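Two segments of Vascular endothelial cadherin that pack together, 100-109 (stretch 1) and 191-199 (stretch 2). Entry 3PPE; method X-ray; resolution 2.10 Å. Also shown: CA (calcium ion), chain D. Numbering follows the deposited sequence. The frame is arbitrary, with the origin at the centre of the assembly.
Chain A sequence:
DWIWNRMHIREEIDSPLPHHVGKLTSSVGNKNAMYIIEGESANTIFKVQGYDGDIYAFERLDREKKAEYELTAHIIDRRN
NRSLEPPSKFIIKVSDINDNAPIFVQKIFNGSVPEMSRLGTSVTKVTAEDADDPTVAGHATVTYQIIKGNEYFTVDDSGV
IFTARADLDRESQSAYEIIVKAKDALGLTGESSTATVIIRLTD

Stretch 1, residues 100-109: NAPIFVQKIF
Stretch 2 191-199: ESSTATVII

Two short pieces of one chain, 100-109 and 191-199, lie side by side and bury 587 Å² between them. At one end they form a parallel sheet; at the other a serine and a few backbone groups do the joining.

The sheet pairs Ile108 with Thr196 (CA to CA 4.9 Å) and Phe109 with Val197 (CA to CA 4.7 Å). Both partners are extended, Ile108 at phi/psi -128/124, Phe109 at -99/152, Thr196 at -112/142 and Val197 at -119/120. The hydrogen bonds follow the staggered parallel pattern, in which one residue reaches two neighbours on the other strand. Thr196 N donates to Lys107 O at 3.1 Å and nearly straight, 173° at the hydrogen, while Thr196 O accepts from Phe109 N at 2.8 Å. Phe109 O then accepts from Ile198 N at 2.9 Å. The same carbonyls also receive CA-H contacts: Ile108 CA lies 3.3 Å from Thr196 O, and Val197 CA lies 3.3 Å from Phe109 O.

Lys107, at -64/-44, breaks the extended run just before the strand, and its CB points away from the partner. Its carbonyl has a second donor, water 1, at 2.7 Å from Lys107 O; that water is also 2.9 Å from Thr196 OG1, so the threonine hydroxyl is served beside the backbone pair. The long lysine chain (t, p, t, t) places its ammonium on water 2, with NZ donating over 3.1 Å, and this water donates to Thr194 O at 2.9 Å.

Side chains alternate across the sheet. Ile108 (m, t) and Thr196 (m) share the more open face, where beta-branched residues suit extended backbone; Ile108 CG2 also meets Ile198 CD1 at 3.6 Å, the end of Ile198 (m, t) coming nearer than its sideways CB suggests. Phe109 (m, chi2 84°) and Val197 (t) occupy the other, buried face, with Phe109 CB 4.2 Å from Val197 CG1.

Ala195, itself extended at -153/173, is buried and points toward stretch 1. Its methyl is small enough to serve two aromatic rings: CB sits over one face of Phe104, 4.0 Å from the ring centroid and 25° off the normal, and meets the edge of Phe109 at CE1, 3.8 Å away. Phe104 (m, chi2 96°) turns its own edge to the backbone, CE1 standing 3.3 Å from Ser193 O.

Beyond the sheet, Ile103 lies opposite Ser193, CA to CA 4.6 Å. Ser193 (m, -94/12) is buried, and its OG donates to Pro102 O in a very short 2.5 Å hydrogen bond, so a polar side chain is paid for by a backbone acceptor; Ala101 CB packs 3.7 Å from the same OG. Phe104 N makes only a weak bond, 3.4 Å, to Ser192 O. Farther back, Asn100 O binds the calcium ion at 2.3 Å, with the remaining ligands elsewhere in the structure.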

# COMPACT_ATOMS: atom_id res chain seq x y z
N ASN A 100 17.57 -3.29 -13.30
CA ASN A 100 18.33 -3.20 -14.52
C ASN A 100 19.76 -2.77 -14.27
O ASN A 100 20.05 -1.90 -13.42
CB ASN A 100 17.66 -2.26 -15.56
CG ASN A 100 16.28 -2.76 -16.00
OD1 ASN A 100 15.28 -2.49 -15.34
ND2 ASN A 100 16.23 -3.53 -17.08
N ALA A 101 20.68 -3.38 -15.00
CA ALA A 101 22.08 -2.96 -14.93
C ALA A 101 22.35 -1.99 -16.12
O ALA A 101 21.58 -1.95 -17.09
CB ALA A 101 23.01 -4.18 -14.98
N PRO A 102 23.38 -1.14 -16.01
CA PRO A 102 23.72 -0.31 -17.19
C PRO A 102 24.23 -1.18 -18.32
O PRO A 102 24.96 -2.19 -18.08
CB PRO A 102 24.83 0.63 -16.66
CG PRO A 102 24.67 0.54 -15.11
CD PRO A 102 24.28 -0.88 -14.87
N ILE A 103 23.82 -0.83 -19.54
CA ILE A 103 24.27 -1.57 -20.73
C ILE A 103 24.89 -0.59 -21.70
O ILE A 103 24.34 0.48 -21.97
CB ILE A 103 23.10 -2.36 -21.42
CG1 ILE A 103 22.50 -3.42 -20.48
CG2 ILE A 103 23.57 -3.09 -22.69
CD1 ILE A 103 21.04 -3.65 -20.76
N PHE A 104 26.07 -0.92 -22.23
CA PHE A 104 26.73 0.00 -23.15
C PHE A 104 25.90 0.29 -24.37
O PHE A 104 25.05 -0.52 -24.74
CB PHE A 104 28.12 -0.49 -23.48
CG PHE A 104 29.10 -0.18 -22.38
CD1 PHE A 104 29.41 -1.14 -21.42
CD2 PHE A 104 29.66 1.10 -22.27
CE1 PHE A 104 30.34 -0.86 -20.38
CE2 PHE A 104 30.56 1.40 -21.22
CZ PHE A 104 30.89 0.39 -20.29
N VAL A 105 26.13 1.43 -25.02
CA VAL A 105 25.35 1.79 -26.21
C VAL A 105 25.92 1.19 -27.51
O VAL A 105 25.25 1.21 -28.52
CB VAL A 105 25.11 3.32 -26.36
CG1 VAL A 105 24.33 3.87 -25.16
CG2 VAL A 105 26.42 4.08 -26.57
N GLN A 106 27.14 0.65 -27.46
CA GLN A 106 27.82 0.03 -28.62
C GLN A 106 28.64 -1.10 -28.02
O GLN A 106 29.14 -0.98 -26.91
CB GLN A 106 28.84 0.97 -29.32
CG GLN A 106 28.28 2.28 -29.81
CD GLN A 106 29.30 3.27 -30.27
OE1 GLN A 106 30.45 2.92 -30.68
NE2 GLN A 106 28.90 4.51 -30.26
N LYS A 107 28.79 -2.17 -28.79
CA LYS A 107 29.71 -3.25 -28.47
C LYS A 107 31.19 -2.83 -28.44
O LYS A 107 31.95 -3.24 -27.56
CB LYS A 107 29.55 -4.34 -29.53
CG LYS A 107 30.26 -5.65 -29.16
CD LYS A 107 29.53 -6.40 -28.03
CE LYS A 107 29.92 -7.88 -28.07
NZ LYS A 107 29.60 -8.59 -26.79
N ILE A 108 31.59 -2.05 -29.46
CA ILE A 108 32.93 -1.53 -29.64
C ILE A 108 32.88 0.00 -29.84
O ILE A 108 32.16 0.53 -30.71
CB ILE A 108 33.66 -2.24 -30.82
CG1 ILE A 108 33.70 -3.78 -30.62
CG2 ILE A 108 35.06 -1.65 -31.02
CD1 ILE A 108 34.37 -4.53 -31.79
N PHE A 109 33.62 0.71 -28.98
CA PHE A 109 33.94 2.12 -29.17
C PHE A 109 35.34 2.30 -29.75
O PHE A 109 36.23 1.49 -29.54
CB PHE A 109 33.84 2.87 -27.83
CG PHE A 109 32.50 2.75 -27.14
CD1 PHE A 109 32.20 1.63 -26.33
CD2 PHE A 109 31.56 3.77 -27.25
CE1 PHE A 109 30.95 1.55 -25.66
CE2 PHE A 109 30.37 3.71 -26.58
CZ PHE A 109 30.04 2.60 -25.80
N GLU A 191 26.11 -8.11 -17.90
CA GLU A 191 26.48 -8.13 -19.31
C GLU A 191 25.16 -8.07 -20.06
O GLU A 191 24.44 -9.06 -20.16
CB GLU A 191 27.30 -9.34 -19.78
CG GLU A 191 28.72 -9.36 -19.25
CD GLU A 191 28.82 -9.93 -17.85
OE1 GLU A 191 27.77 -10.33 -17.29
OE2 GLU A 191 29.94 -9.97 -17.29
N SER A 192 24.84 -6.89 -20.60
CA SER A 192 25.65 -6.28 -21.64
C SER A 192 26.56 -5.19 -21.08
O SER A 192 26.79 -4.17 -21.72
CB SER A 192 24.76 -5.71 -22.75
OG SER A 192 24.61 -6.62 -23.81
N SER A 193 27.06 -5.41 -19.87
CA SER A 193 27.59 -4.33 -19.05
C SER A 193 29.09 -4.17 -19.24
O SER A 193 29.76 -3.47 -18.48
CB SER A 193 27.27 -4.58 -17.57
OG SER A 193 25.91 -4.31 -17.29
N THR A 194 29.62 -4.84 -20.26
CA THR A 194 31.00 -4.61 -20.70
C THR A 194 31.05 -4.18 -22.16
O THR A 194 30.12 -4.43 -22.92
CB THR A 194 31.87 -5.87 -20.51
OG1 THR A 194 31.37 -6.92 -21.35
CG2 THR A 194 31.84 -6.33 -19.06
N ALA A 195 32.14 -3.52 -22.54
CA ALA A 195 32.41 -3.23 -23.94
C ALA A 195 33.91 -3.11 -24.20
O ALA A 195 34.72 -3.13 -23.27
CB ALA A 195 31.70 -1.96 -24.36
N THR A 196 34.28 -2.99 -25.47
CA THR A 196 35.68 -2.82 -25.85
C THR A 196 35.88 -1.44 -26.41
O THR A 196 35.02 -0.91 -27.14
CB THR A 196 36.06 -3.87 -26.97
OG1 THR A 196 35.78 -5.18 -26.49
CG2 THR A 196 37.53 -3.84 -27.36
N VAL A 197 37.03 -0.87 -26.07
CA VAL A 197 37.47 0.39 -26.63
C VAL A 197 38.79 0.13 -27.36
O VAL A 197 39.75 -0.29 -26.75
CB VAL A 197 37.71 1.49 -25.59
CG1 VAL A 197 37.76 2.85 -26.28
CG2 VAL A 197 36.59 1.49 -24.54
N ILE A 198 38.78 0.39 -28.65
CA ILE A 198 40.00 0.36 -29.44
C ILE A 198 40.53 1.78 -29.50
O ILE A 198 39.85 2.69 -30.00
CB ILE A 198 39.74 -0.21 -30.83
CG1 ILE A 198 39.28 -1.67 -30.70
CG2 ILE A 198 41.03 -0.16 -31.69
CD1 ILE A 198 38.48 -2.13 -31.92
N ILE A 199 41.72 1.97 -28.95
CA ILE A 199 42.33 3.29 -28.89
C ILE A 199 43.62 3.25 -29.72
O ILE A 199 44.58 2.54 -29.38
CB ILE A 199 42.66 3.66 -27.45
CG1 ILE A 199 41.36 3.83 -26.65
CG2 ILE A 199 43.53 4.98 -27.42
CD1 ILE A 199 41.53 3.71 -25.19
CA CA D . 19.89 0.09 -12.26
O HOH W 1 32.99 -5.70 -27.04
O HOH W 2 28.92 -6.40 -24.70